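Local coordinates for protein NAD-dependent aldehyde dehydrogenase (Sinorhizobium meliloti, PDB 3U4J) that probably oxidises aldehydes to carboxylic acids with NAD or NADP as electron acceptor, as aldehyde dehydrogenases do, and binds a calcium ion, at residues Gly275-Phe280 / Asp290-Gly295; Ala300-Ile305 / Gly344-Glu349; Leu310-Gly315 / Thr410-Thr415; Lys354-Val359 / Leu382-Thr387; Leu430-Trp435 / Arg447-Gly452. All coordinates share one frame; numbering follows the deposited sequence.

Interaction 1. Residues Gly275-Phe280 / Asp290-Gly295; sequences GPQIVF and DGIAYG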
# COMPACT_ATOMS: atom_id res chain seq x y z
N GLY A 275 -30.78 -1.61 -6.94
CA GLY A 275 -29.73 -2.26 -7.69
C GLY A 275 -30.27 -3.07 -8.86
O GLY A 275 -31.24 -3.82 -8.72
N PRO A 276 -29.63 -2.93 -10.02
CA PRO A 276 -30.02 -3.71 -11.18
C PRO A 276 -29.18 -4.98 -11.33
O PRO A 276 -28.00 -4.99 -10.96
CB PRO A 276 -29.72 -2.75 -12.34
CG PRO A 276 -28.55 -1.92 -11.84
CD PRO A 276 -28.60 -1.92 -10.33
N GLN A 277 -29.78 -6.05 -11.82
CA GLN A 277 -29.01 -7.13 -12.42
C GLN A 277 -29.21 -7.09 -13.94
O GLN A 277 -30.35 -7.06 -14.42
CB GLN A 277 -29.45 -8.49 -11.89
CG GLN A 277 -29.33 -8.62 -10.37
CD GLN A 277 -29.07 -10.05 -9.94
OE1 GLN A 277 -28.01 -10.61 -10.23
NE2 GLN A 277 -30.02 -10.63 -9.19
N ILE A 278 -28.11 -7.10 -14.68
CA ILE A 278 -28.15 -6.99 -16.14
C ILE A 278 -27.79 -8.36 -16.66
O ILE A 278 -26.73 -8.87 -16.32
CB ILE A 278 -27.11 -5.98 -16.70
CG1 ILE A 278 -27.35 -4.55 -16.18
CG2 ILE A 278 -27.20 -5.94 -18.25
CD1 ILE A 278 -27.21 -4.40 -14.66
N VAL A 279 -28.69 -8.94 -17.46
CA VAL A 279 -28.52 -10.25 -18.01
C VAL A 279 -28.45 -10.14 -19.54
O VAL A 279 -29.44 -9.79 -20.22
CB VAL A 279 -29.62 -11.22 -17.60
CG1 VAL A 279 -29.29 -12.66 -18.06
CG2 VAL A 279 -29.79 -11.19 -16.09
N PHE A 280 -27.25 -10.40 -20.04
CA PHE A 280 -27.01 -10.37 -21.47
C PHE A 280 -27.37 -11.67 -22.10
O PHE A 280 -27.36 -12.72 -21.43
CB PHE A 280 -25.53 -10.02 -21.75
CG PHE A 280 -25.24 -8.59 -21.53
CD1 PHE A 280 -25.50 -7.65 -22.52
CD2 PHE A 280 -24.71 -8.15 -20.31
CE1 PHE A 280 -25.23 -6.30 -22.31
CE2 PHE A 280 -24.43 -6.80 -20.09
CZ PHE A 280 -24.68 -5.88 -21.10
N ASP A 290 -31.31 -18.33 -11.44
CA ASP A 290 -31.18 -18.61 -10.02
C ASP A 290 -30.69 -17.36 -9.28
O ASP A 290 -31.19 -17.01 -8.21
CB ASP A 290 -30.21 -19.80 -9.85
CG ASP A 290 -29.93 -20.12 -8.40
OD1 ASP A 290 -28.89 -19.64 -7.87
OD2 ASP A 290 -30.74 -20.85 -7.78
N GLY A 291 -29.71 -16.67 -9.87
CA GLY A 291 -29.17 -15.45 -9.29
C GLY A 291 -30.18 -14.30 -9.25
O GLY A 291 -30.14 -13.47 -8.34
N ILE A 292 -31.07 -14.24 -10.26
CA ILE A 292 -32.15 -13.27 -10.23
C ILE A 292 -33.11 -13.53 -9.05
O ILE A 292 -33.44 -12.61 -8.30
CB ILE A 292 -32.93 -13.19 -11.60
CG1 ILE A 292 -32.02 -12.78 -12.76
CG2 ILE A 292 -34.09 -12.23 -11.48
CD1 ILE A 292 -31.26 -11.44 -12.56
N ALA A 293 -33.54 -14.78 -8.91
CA ALA A 293 -34.38 -15.20 -7.80
C ALA A 293 -33.69 -14.86 -6.46
O ALA A 293 -34.29 -14.23 -5.59
CB ALA A 293 -34.65 -16.71 -7.89
N TYR A 294 -32.45 -15.32 -6.30
CA TYR A 294 -31.67 -15.02 -5.09
C TYR A 294 -31.59 -13.51 -4.83
O TYR A 294 -31.80 -13.06 -3.72
CB TYR A 294 -30.25 -15.58 -5.26
CG TYR A 294 -29.37 -15.50 -4.01
CD1 TYR A 294 -29.92 -15.46 -2.72
CD2 TYR A 294 -27.98 -15.49 -4.14
CE1 TYR A 294 -29.09 -15.38 -1.57
CE2 TYR A 294 -27.14 -15.43 -2.99
CZ TYR A 294 -27.70 -15.38 -1.73
OH TYR A 294 -26.87 -15.35 -0.63
N GLY A 295 -31.33 -12.73 -5.87
CA GLY A 295 -31.10 -11.29 -5.73
C GLY A 295 -32.30 -10.56 -5.18
O GLY A 295 -32.14 -9.60 -4.41
O HOH W 1 -32.62 -10.01 -8.79

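Interaction 2. Residues Ala300-Ile305 / Gly344-Glu349; sequences AGQCCI and GAMISE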
# COMPACT_ATOMS: atom_id res chain seq x y z
N ALA A 300 -36.19 -11.79 1.92
CA ALA A 300 -37.52 -11.36 1.51
C ALA A 300 -37.47 -9.98 0.82
O ALA A 300 -38.41 -9.19 0.88
CB ALA A 300 -38.51 -11.38 2.73
N GLY A 301 -36.34 -9.72 0.14
CA GLY A 301 -36.09 -8.46 -0.54
C GLY A 301 -35.87 -7.27 0.36
O GLY A 301 -35.78 -6.14 -0.14
N GLN A 302 -35.80 -7.50 1.68
CA GLN A 302 -35.54 -6.43 2.63
C GLN A 302 -34.00 -6.31 2.73
O GLN A 302 -33.37 -6.77 3.69
CB GLN A 302 -36.13 -6.78 3.99
CG GLN A 302 -37.66 -6.95 3.97
CD GLN A 302 -38.18 -7.69 5.18
OE1 GLN A 302 -37.71 -8.79 5.53
NE2 GLN A 302 -39.16 -7.12 5.80
N CYS A 303 -33.42 -5.68 1.71
CA CYS A 303 -31.96 -5.79 1.50
C CYS A 303 -31.52 -4.65 0.59
O CYS A 303 -32.04 -4.50 -0.53
CB CYS A 303 -31.60 -7.15 0.88
SG CYS A 303 -29.84 -7.30 0.53
N CYS A 304 -30.58 -3.85 1.08
CA CYS A 304 -30.09 -2.69 0.34
C CYS A 304 -29.37 -3.07 -0.98
O CYS A 304 -29.38 -2.29 -1.93
CB CYS A 304 -29.17 -1.86 1.24
SG CYS A 304 -30.16 -1.18 2.66
N ILE A 305 -28.74 -4.25 -1.00
CA ILE A 305 -28.06 -4.77 -2.20
C ILE A 305 -28.93 -5.75 -3.01
O ILE A 305 -28.42 -6.53 -3.80
CB ILE A 305 -26.67 -5.41 -1.85
CG1 ILE A 305 -26.80 -6.57 -0.84
CG2 ILE A 305 -25.73 -4.32 -1.32
CD1 ILE A 305 -25.55 -7.45 -0.71
N GLY A 344 -38.42 -15.63 4.46
CA GLY A 344 -39.19 -15.47 5.70
C GLY A 344 -40.20 -14.34 5.70
O GLY A 344 -40.90 -14.11 4.71
N ALA A 345 -40.29 -13.65 6.83
CA ALA A 345 -41.42 -12.76 7.09
C ALA A 345 -41.06 -11.31 6.77
O ALA A 345 -39.87 -10.96 6.73
CB ALA A 345 -41.86 -12.89 8.59
N MSE A 346 -42.08 -10.49 6.55
CA MSE A 346 -41.93 -9.03 6.53
C MSE A 346 -41.67 -8.57 7.97
O MSE A 346 -42.25 -9.13 8.91
CB MSE A 346 -43.21 -8.34 6.03
CG MSE A 346 -43.62 -8.57 4.57
SE MSE A 346 -42.34 -7.77 3.28
CE MSE A 346 -41.16 -9.30 3.20
N ILE A 347 -40.85 -7.54 8.14
CA ILE A 347 -40.44 -7.10 9.48
C ILE A 347 -41.62 -6.58 10.36
O ILE A 347 -41.62 -6.77 11.59
CB ILE A 347 -39.32 -6.04 9.41
CG1 ILE A 347 -38.59 -5.92 10.76
CG2 ILE A 347 -39.87 -4.67 8.94
CD1 ILE A 347 -37.68 -7.09 11.09
N SER A 348 -42.60 -5.93 9.73
CA SER A 348 -43.69 -5.33 10.49
C SER A 348 -44.94 -5.20 9.63
O SER A 348 -44.89 -5.35 8.40
CB SER A 348 -43.30 -3.97 11.07
OG SER A 348 -43.25 -2.99 10.04
N GLU A 349 -46.08 -4.96 10.28
CA GLU A 349 -47.32 -4.75 9.53
C GLU A 349 -47.20 -3.45 8.71
O GLU A 349 -47.61 -3.41 7.56
CB GLU A 349 -48.55 -4.74 10.47
CG GLU A 349 -49.88 -4.30 9.81
CD GLU A 349 -50.50 -5.37 8.91
OE1 GLU A 349 -50.52 -6.56 9.29
OE2 GLU A 349 -51.00 -5.01 7.81

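Interaction 3. Residues Leu310-Gly315 / Thr410-Thr415; sequences LLVQEG and TLTFKT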
# COMPACT_ATOMS: atom_id res chain seq x y z
N LEU A 310 -34.52 -6.15 -12.74
CA LEU A 310 -33.92 -7.02 -13.75
C LEU A 310 -33.91 -6.27 -15.09
O LEU A 310 -34.97 -5.85 -15.59
CB LEU A 310 -34.70 -8.34 -13.84
CG LEU A 310 -34.50 -9.24 -15.08
CD1 LEU A 310 -33.01 -9.62 -15.18
CD2 LEU A 310 -35.38 -10.50 -15.06
N LEU A 311 -32.71 -6.08 -15.66
CA LEU A 311 -32.57 -5.50 -17.01
C LEU A 311 -32.10 -6.64 -17.88
O LEU A 311 -30.98 -7.13 -17.72
CB LEU A 311 -31.57 -4.33 -17.03
CG LEU A 311 -31.77 -3.16 -16.06
CD1 LEU A 311 -30.69 -2.10 -16.23
CD2 LEU A 311 -33.10 -2.51 -16.22
N VAL A 312 -32.96 -7.09 -18.79
CA VAL A 312 -32.70 -8.31 -19.55
C VAL A 312 -32.66 -8.01 -21.05
O VAL A 312 -33.49 -7.24 -21.56
CB VAL A 312 -33.67 -9.46 -19.16
CG1 VAL A 312 -35.16 -9.05 -19.35
CG2 VAL A 312 -33.34 -10.76 -19.91
N GLN A 313 -31.65 -8.56 -21.72
CA GLN A 313 -31.51 -8.38 -23.16
C GLN A 313 -32.68 -9.07 -23.86
O GLN A 313 -33.09 -10.18 -23.49
CB GLN A 313 -30.15 -8.87 -23.67
CG GLN A 313 -29.73 -8.21 -25.00
CD GLN A 313 -28.22 -8.28 -25.27
OE1 GLN A 313 -27.65 -7.36 -25.88
NE2 GLN A 313 -27.58 -9.36 -24.81
N GLU A 314 -33.21 -8.39 -24.87
CA GLU A 314 -34.45 -8.79 -25.54
C GLU A 314 -34.51 -10.25 -25.93
O GLU A 314 -35.49 -10.93 -25.62
CB GLU A 314 -34.66 -7.94 -26.79
CG GLU A 314 -35.27 -6.62 -26.48
CD GLU A 314 -35.59 -5.82 -27.72
OE1 GLU A 314 -36.21 -4.77 -27.55
OE2 GLU A 314 -35.22 -6.24 -28.85
N GLY A 315 -33.44 -10.73 -26.56
CA GLY A 315 -33.37 -12.10 -27.07
C GLY A 315 -33.56 -13.21 -26.06
O GLY A 315 -33.99 -14.31 -26.42
N THR A 410 -39.01 -5.87 -13.94
CA THR A 410 -38.30 -6.30 -15.15
C THR A 410 -38.46 -5.28 -16.28
O THR A 410 -39.59 -4.82 -16.58
CB THR A 410 -38.79 -7.70 -15.63
OG1 THR A 410 -38.80 -8.60 -14.51
CG2 THR A 410 -37.89 -8.27 -16.73
N LEU A 411 -37.33 -4.91 -16.88
CA LEU A 411 -37.25 -4.05 -18.05
C LEU A 411 -36.31 -4.72 -19.07
O LEU A 411 -35.39 -5.45 -18.68
CB LEU A 411 -36.69 -2.67 -17.67
CG LEU A 411 -37.36 -1.77 -16.63
CD1 LEU A 411 -36.94 -2.10 -15.17
CD2 LEU A 411 -37.06 -0.31 -16.95
N THR A 412 -36.55 -4.50 -20.36
CA THR A 412 -35.71 -5.12 -21.39
C THR A 412 -34.80 -4.07 -22.02
O THR A 412 -35.08 -2.87 -21.94
CB THR A 412 -36.55 -5.82 -22.54
OG1 THR A 412 -37.37 -4.84 -23.18
CG2 THR A 412 -37.45 -6.92 -22.00
N PHE A 413 -33.72 -4.51 -22.66
CA PHE A 413 -32.86 -3.60 -23.39
C PHE A 413 -32.33 -4.34 -24.60
O PHE A 413 -32.37 -5.56 -24.66
CB PHE A 413 -31.69 -3.12 -22.50
CG PHE A 413 -30.70 -4.21 -22.16
CD1 PHE A 413 -29.61 -4.46 -22.99
CD2 PHE A 413 -30.85 -4.98 -21.01
CE1 PHE A 413 -28.70 -5.47 -22.69
CE2 PHE A 413 -29.95 -5.99 -20.70
CZ PHE A 413 -28.87 -6.24 -21.55
N LYS A 414 -31.82 -3.59 -25.57
CA LYS A 414 -31.22 -4.20 -26.76
C LYS A 414 -29.69 -4.19 -26.73
O LYS A 414 -29.08 -5.19 -27.12
CB LYS A 414 -31.76 -3.53 -28.02
CG LYS A 414 -31.55 -4.31 -29.33
CD LYS A 414 -32.85 -4.32 -30.21
CE LYS A 414 -33.59 -2.96 -30.13
NZ LYS A 414 -35.08 -3.11 -29.92
N THR A 415 -29.07 -3.10 -26.27
CA THR A 415 -27.59 -2.99 -26.36
C THR A 415 -26.92 -2.78 -25.01
O THR A 415 -27.53 -2.28 -24.08
CB THR A 415 -27.16 -1.80 -27.27
OG1 THR A 415 -27.52 -0.58 -26.61
CG2 THR A 415 -27.85 -1.87 -28.64

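Interaction 4. Residues Lys354-Val359 / Leu382-Thr387; sequences KVHSYV and LYYAPT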
# COMPACT_ATOMS: atom_id res chain seq x y z
N LYS A 354 -46.64 -0.96 3.28
CA LYS A 354 -45.86 -0.16 2.35
C LYS A 354 -45.45 -0.97 1.11
O LYS A 354 -45.63 -0.49 -0.02
CB LYS A 354 -44.62 0.43 3.05
CG LYS A 354 -43.95 1.55 2.27
CD LYS A 354 -42.75 2.06 3.04
CE LYS A 354 -42.30 3.44 2.55
NZ LYS A 354 -40.96 3.80 3.12
N VAL A 355 -44.95 -2.19 1.32
CA VAL A 355 -44.64 -3.08 0.19
C VAL A 355 -45.88 -3.29 -0.70
O VAL A 355 -45.78 -3.18 -1.93
CB VAL A 355 -44.05 -4.43 0.63
CG1 VAL A 355 -43.96 -5.42 -0.57
CG2 VAL A 355 -42.66 -4.24 1.31
N HIS A 356 -47.03 -3.58 -0.09
CA HIS A 356 -48.27 -3.75 -0.87
C HIS A 356 -48.68 -2.46 -1.60
O HIS A 356 -49.15 -2.52 -2.74
CB HIS A 356 -49.43 -4.28 -0.00
CG HIS A 356 -50.59 -4.75 -0.82
ND1 HIS A 356 -50.48 -5.78 -1.73
CD2 HIS A 356 -51.87 -4.30 -0.91
CE1 HIS A 356 -51.65 -5.97 -2.32
NE2 HIS A 356 -52.50 -5.07 -1.86
N SER A 357 -48.49 -1.32 -0.94
CA SER A 357 -48.73 -0.03 -1.58
C SER A 357 -47.92 0.16 -2.88
O SER A 357 -48.42 0.70 -3.86
CB SER A 357 -48.37 1.10 -0.61
OG SER A 357 -48.79 2.34 -1.14
N TYR A 358 -46.66 -0.25 -2.87
CA TYR A 358 -45.87 -0.17 -4.08
C TYR A 358 -46.37 -1.13 -5.18
O TYR A 358 -46.40 -0.77 -6.37
CB TYR A 358 -44.38 -0.43 -3.75
CG TYR A 358 -43.66 0.82 -3.29
CD1 TYR A 358 -43.52 1.91 -4.15
CD2 TYR A 358 -43.11 0.91 -2.00
CE1 TYR A 358 -42.85 3.07 -3.74
CE2 TYR A 358 -42.41 2.06 -1.59
CZ TYR A 358 -42.31 3.14 -2.47
OH TYR A 358 -41.64 4.29 -2.12
N VAL A 359 -46.75 -2.35 -4.80
CA VAL A 359 -47.31 -3.31 -5.76
C VAL A 359 -48.60 -2.74 -6.34
O VAL A 359 -48.83 -2.80 -7.55
CB VAL A 359 -47.54 -4.71 -5.13
CG1 VAL A 359 -48.43 -5.56 -6.02
CG2 VAL A 359 -46.19 -5.43 -4.92
N LEU A 382 -46.65 -12.29 9.31
CA LEU A 382 -46.45 -11.29 8.26
C LEU A 382 -45.68 -11.88 7.08
O LEU A 382 -44.45 -12.06 7.14
CB LEU A 382 -45.75 -10.05 8.83
CG LEU A 382 -46.36 -9.43 10.09
CD1 LEU A 382 -45.38 -8.49 10.84
CD2 LEU A 382 -47.67 -8.71 9.77
N TYR A 383 -46.40 -12.21 6.02
CA TYR A 383 -45.76 -12.80 4.85
C TYR A 383 -46.27 -12.16 3.57
O TYR A 383 -47.49 -11.96 3.41
CB TYR A 383 -46.02 -14.30 4.81
CG TYR A 383 -45.50 -15.03 6.04
CD1 TYR A 383 -44.15 -15.35 6.16
CD2 TYR A 383 -46.37 -15.40 7.07
CE1 TYR A 383 -43.67 -16.04 7.29
CE2 TYR A 383 -45.92 -16.08 8.20
CZ TYR A 383 -44.55 -16.40 8.30
OH TYR A 383 -44.08 -17.06 9.40
N TYR A 384 -45.34 -11.87 2.66
CA TYR A 384 -45.70 -11.30 1.37
C TYR A 384 -45.26 -12.25 0.27
O TYR A 384 -44.16 -12.78 0.32
CB TYR A 384 -45.11 -9.88 1.20
CG TYR A 384 -45.91 -9.10 0.18
CD1 TYR A 384 -47.01 -8.33 0.58
CD2 TYR A 384 -45.62 -9.20 -1.18
CE1 TYR A 384 -47.81 -7.65 -0.37
CE2 TYR A 384 -46.39 -8.51 -2.13
CZ TYR A 384 -47.48 -7.75 -1.71
OH TYR A 384 -48.23 -7.09 -2.64
N ALA A 385 -46.13 -12.50 -0.71
CA ALA A 385 -45.81 -13.48 -1.75
C ALA A 385 -44.66 -13.01 -2.65
O ALA A 385 -44.54 -11.83 -2.93
CB ALA A 385 -47.04 -13.74 -2.60
N PRO A 386 -43.80 -13.94 -3.11
CA PRO A 386 -42.84 -13.58 -4.14
C PRO A 386 -43.56 -12.95 -5.33
O PRO A 386 -44.55 -13.51 -5.86
CB PRO A 386 -42.25 -14.93 -4.54
CG PRO A 386 -42.31 -15.72 -3.30
CD PRO A 386 -43.61 -15.33 -2.65
N THR A 387 -43.05 -11.79 -5.75
CA THR A 387 -43.74 -10.95 -6.72
C THR A 387 -42.84 -10.54 -7.87
O THR A 387 -41.69 -10.12 -7.65
CB THR A 387 -44.32 -9.69 -6.01
OG1 THR A 387 -45.21 -10.12 -4.95
CG2 THR A 387 -45.07 -8.76 -7.01

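Interaction 5. Residues Leu430-Trp435 / Arg447-Gly452; sequences LSASVW and RRIRAG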
# COMPACT_ATOMS: atom_id res chain seq x y z
N LEU A 430 -25.76 1.74 -5.00
CA LEU A 430 -25.19 0.82 -4.02
C LEU A 430 -24.61 -0.43 -4.69
O LEU A 430 -23.42 -0.72 -4.53
CB LEU A 430 -26.19 0.43 -2.92
CG LEU A 430 -25.55 -0.35 -1.75
CD1 LEU A 430 -24.32 0.37 -1.16
CD2 LEU A 430 -26.57 -0.65 -0.63
N SER A 431 -25.45 -1.17 -5.41
CA SER A 431 -24.99 -2.42 -5.99
C SER A 431 -25.43 -2.62 -7.44
O SER A 431 -26.31 -1.92 -7.94
CB SER A 431 -25.50 -3.58 -5.13
OG SER A 431 -26.88 -3.80 -5.34
N ALA A 432 -24.84 -3.62 -8.10
CA ALA A 432 -25.23 -3.99 -9.47
C ALA A 432 -24.56 -5.31 -9.79
O ALA A 432 -23.47 -5.59 -9.31
CB ALA A 432 -24.77 -2.92 -10.47
N SER A 433 -25.24 -6.13 -10.60
CA SER A 433 -24.65 -7.34 -11.13
C SER A 433 -24.75 -7.35 -12.64
O SER A 433 -25.75 -6.91 -13.19
CB SER A 433 -25.42 -8.57 -10.66
OG SER A 433 -25.22 -8.82 -9.29
N VAL A 434 -23.72 -7.90 -13.29
CA VAL A 434 -23.73 -8.15 -14.74
C VAL A 434 -23.55 -9.65 -14.96
O VAL A 434 -22.62 -10.27 -14.39
CB VAL A 434 -22.63 -7.34 -15.48
CG1 VAL A 434 -22.58 -7.72 -16.97
CG2 VAL A 434 -22.90 -5.86 -15.34
N TRP A 435 -24.46 -10.24 -15.74
CA TRP A 435 -24.36 -11.64 -16.16
C TRP A 435 -24.05 -11.74 -17.65
O TRP A 435 -24.85 -11.31 -18.48
CB TRP A 435 -25.65 -12.40 -15.82
CG TRP A 435 -25.99 -12.44 -14.32
CD1 TRP A 435 -26.55 -11.45 -13.59
CD2 TRP A 435 -25.78 -13.54 -13.42
NE1 TRP A 435 -26.71 -11.86 -12.26
CE2 TRP A 435 -26.25 -13.14 -12.14
CE3 TRP A 435 -25.26 -14.84 -13.57
CZ2 TRP A 435 -26.20 -13.98 -11.02
CZ3 TRP A 435 -25.22 -15.67 -12.46
CH2 TRP A 435 -25.68 -15.23 -11.19
N ARG A 447 -17.43 -1.61 -15.28
CA ARG A 447 -16.67 -0.37 -15.16
C ARG A 447 -17.50 0.88 -15.40
O ARG A 447 -17.16 1.96 -14.90
CB ARG A 447 -15.49 -0.35 -16.13
CG ARG A 447 -14.41 -1.32 -15.75
CD ARG A 447 -13.37 -1.43 -16.86
NE ARG A 447 -12.26 -0.48 -16.69
CZ ARG A 447 -11.51 -0.02 -17.69
NH1 ARG A 447 -11.75 -0.37 -18.95
NH2 ARG A 447 -10.51 0.82 -17.44
N ARG A 448 -18.58 0.75 -16.18
CA ARG A 448 -19.41 1.91 -16.51
C ARG A 448 -20.61 2.12 -15.59
O ARG A 448 -21.23 3.17 -15.63
CB ARG A 448 -19.87 1.84 -17.98
CG ARG A 448 -18.72 2.16 -18.93
CD ARG A 448 -18.90 1.62 -20.33
NE ARG A 448 -17.63 1.74 -21.07
CZ ARG A 448 -17.50 1.52 -22.38
NH1 ARG A 448 -18.55 1.14 -23.11
NH2 ARG A 448 -16.32 1.68 -22.96
N ILE A 449 -20.94 1.14 -14.76
CA ILE A 449 -22.10 1.28 -13.85
C ILE A 449 -21.63 2.00 -12.58
O ILE A 449 -20.61 1.63 -11.99
CB ILE A 449 -22.76 -0.07 -13.54
CG1 ILE A 449 -23.43 -0.60 -14.83
CG2 ILE A 449 -23.79 0.05 -12.41
CD1 ILE A 449 -23.90 -2.06 -14.75
N ARG A 450 -22.36 3.05 -12.19
CA ARG A 450 -21.98 3.87 -11.03
C ARG A 450 -22.51 3.31 -9.72
O ARG A 450 -23.49 3.82 -9.16
CB ARG A 450 -22.40 5.33 -11.26
CG ARG A 450 -21.63 5.94 -12.42
CD ARG A 450 -22.29 7.20 -12.90
NE ARG A 450 -21.52 7.85 -13.98
CZ ARG A 450 -21.77 9.08 -14.41
NH1 ARG A 450 -22.75 9.80 -13.86
NH2 ARG A 450 -21.02 9.61 -15.39
N ALA A 451 -21.89 2.23 -9.26
CA ALA A 451 -22.30 1.55 -8.03
C ALA A 451 -21.05 1.00 -7.35
O ALA A 451 -20.11 0.61 -8.03
CB ALA A 451 -23.27 0.43 -8.33
N GLY A 452 -21.04 1.01 -6.02
CA GLY A 452 -19.84 0.63 -5.23
C GLY A 452 -19.64 -0.84 -4.99
O GLY A 452 -18.51 -1.29 -4.78

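Interaction 1. Residues Gly275-Phe280 / Asp290-Gly295
Q277 and I292 pass alongside one another, their side chains running opposite ways, where strand 275-279 faces helix 285-297, the first two elements of a beta-alpha-beta unit that strand 307-313 completes. The segments run almost antiparallel, at 173°, with their axes 10.1 Å apart, and the pair illustrates how one amide can tie a sheet to the helix lying on it. The Q277 chain is extended beyond CG, and its NE2 gives a hydrogen bond to G291 O (3.0 Å, 164° at the hydrogen). That oxygen lies close to the amide plane of Q277, whereas NE2 stands above the carbonyl plane of G291; the helical N-H of G295 reaches the same oxygen from the opposite face, so two donors grip it. OE1 accepts from W435 NE1 on the adjoining strand 431-435, and the amide is thereby fixed in rotation. An alanine here would probably leave G291 O without its second donor and W435 NE1 without this acceptor. Having no CB, G295 makes room for the amide. Nearer the strand backbone, I292 CD1 lies 3.5 Å from Q277 CB and 3.8 Å from V279 CG2. Further along the helix, Y294 stacks on W504 of a second subunit. A single water accepts from Q277 NE2 at 2.7 Å and donates to I292 O at 2.8 Å.

Interaction 2. Residues Ala300-Ile305 / Gly344-Glu349
A300 and M346, a selenomethionine, make the tight end of a contact between two buried loops: A300 CB lies only 3.4 Å from M346 CE, closer than carbons usually pack. The M346 CB points away from loop 300-305, and the chain has to bend back; chi3 of 88° places CE against A300, where it also lies 3.6 Å from A300 O. The GQCC sequence of this loop matches the GQxC motif of the aldehyde dehydrogenase family, in which C304 would probably be the nucleophile. Q302 crosses M346, with its CD 3.9 Å from M346 CE, and its amide end lies against the backbone from A345 to I347. An alanine in place of Q302 would probably open a gap beside that backbone and leave the M346 methyl less closely packed. The far end is looser: the I347 side chain borders the amide end of Q302, and the partly exposed S348 and E349 turn off into the next helix, where S348 OG caps H351 N. Around this pair, W171 touches both Q302 and I347, while M346 packs on H351, A352 and V355 of helix 349-364 and on Y384 of strand 383-390.

Interaction 3. Residues Leu310-Gly315 / Thr410-Thr415
L310 O accepts the N-H of L411 at 2.8 Å, one rung of a parallel ladder between strands 307-313 and 407-413 that already includes a backbone bond between L310 and S409; the strands cross at -33°. The rungs that follow show how parallel neighbours share their polar groups: V312 N donates to L411 O, V312 O accepts from F413 N, and E314 N donates to F413 O. L311 turns its own N-H and C=O to the other flank, where Q277 and V279 of strand 275-279 take them up. Supplementary CA-H...O contacts occur as well, the shortest from T412 CA to V312 O at 3.1 Å. T410 OG1 bonds to F389 O, and T415 OG1 caps the N-H of E418, whose carboxylate also accepts from K414 N. On the sheet face bearing L311, Q313, L411 and F413, the CG of F413 stands between its backbone N and carbonyl carbon (chi1 68°), which brings the ring against Q313. Q313 CA sits 3.7 Å above one face of the ring, toward its rim, while L311 O lies at the edge, 3.4 Å from F413 CE2. Beyond the strands, K414 NZ meets E314 OE1 in a salt bridge at 3.1 Å, with a weak second bond to OE2. The chemistry is therefore graded: backbone bonds fix the register in the buried part, and opposite charges close the exposed end, where solvent would probably weaken their attraction.

Interaction 4. Residues Lys354-Val359 / Leu382-Thr387
The packing of helix 349-364 on strand 383-390, which runs in a mixed sheet between strand 407-413 and the short strands 368-371 and 375-376, centres on Y384, whose side chain meets V355, H356 and V359, residues lying along one side of the helix. With CG anti to the backbone N (chi1 -157°), the Y384 side chain extends toward the helix. V355 CG1 sits over the middle of the ring, 4.1 Å from its centroid, a CH-pi contact. At the rim, the Y384 hydroxyl forms a hydrogen bond with H356 ND1 of 2.8 Å and 166°; the two rings meet rim to rim, their planes 52° apart, with neither over the other's face. V359 reaches Y384 tip to tip, its CG2 3.5 Å from OH, and meets T387 in the same manner, CG2 to CG2 at 4.1 Å. T387 OG1 donates to A385 O (2.7 Å) and also bonds to G373 N. A hydroxyl set among valine methyls thus finds its polar mate in the imidazole, in a bond that either partner could donate.

Interaction 5. Residues Leu430-Trp435 / Arg447-Gly452
I449 O is gripped by two donors, a weak bond from A451 N at 3.1 Å and K492 NZ of a second subunit, while the side chain of I449 packs on A432 and V434. The weak bond closes an inverse gamma turn centred on R450, just past the end of helix 439-448. Chi1 of -68° puts CG1 of I449 anti to its carbonyl carbon, and the two branches divide their work: CG2 meets A432 CB at 3.7 Å, and CD1 meets V434 CG2 at 4.0 Å. After the turn, A451 presents CB to the strand again, 3.8 Å from S431 C and 4.2 Å from A432 CB. Such small residues illustrate how a chain can leave a helix and lie close against a strand. The N424 side chain holds the turn from outside, donating to R448 O and accepting from R450 N. Salt bridges radiate from the same exit, R450 to D75 of the second subunit and R448 to D151 of a third. Strand 431-435, helix 439-448 and strand 453-456 form a beta-alpha-beta unit, in which strand 431-435 lies between strands 275-279 and 453-456, and I449 also packs on I278 and on A423 of helix 416-424.

Overall arrangement
Interactions 1, 3, 4 and 5 all reach one mixed sheet, in which strands 431-435, 275-279, 307-313, 407-413 and 383-390 are successive neighbours. Interaction 1 lies between interactions 3 and 5, its centre 12 Å from each, joined to the first by Q277 O to L311 N (2.8 Å) and to the second by I278 O to W435 N (2.7 Å). Interaction 2 lies off the sheet but meets interaction 4 through M346 N to L382 O (2.9 Å); its C304, the probable nucleophile by family motif, touches L430 of interaction 5. The calcium ligands L17 and E50 have side chains about 11 and 12 Å from that of A345.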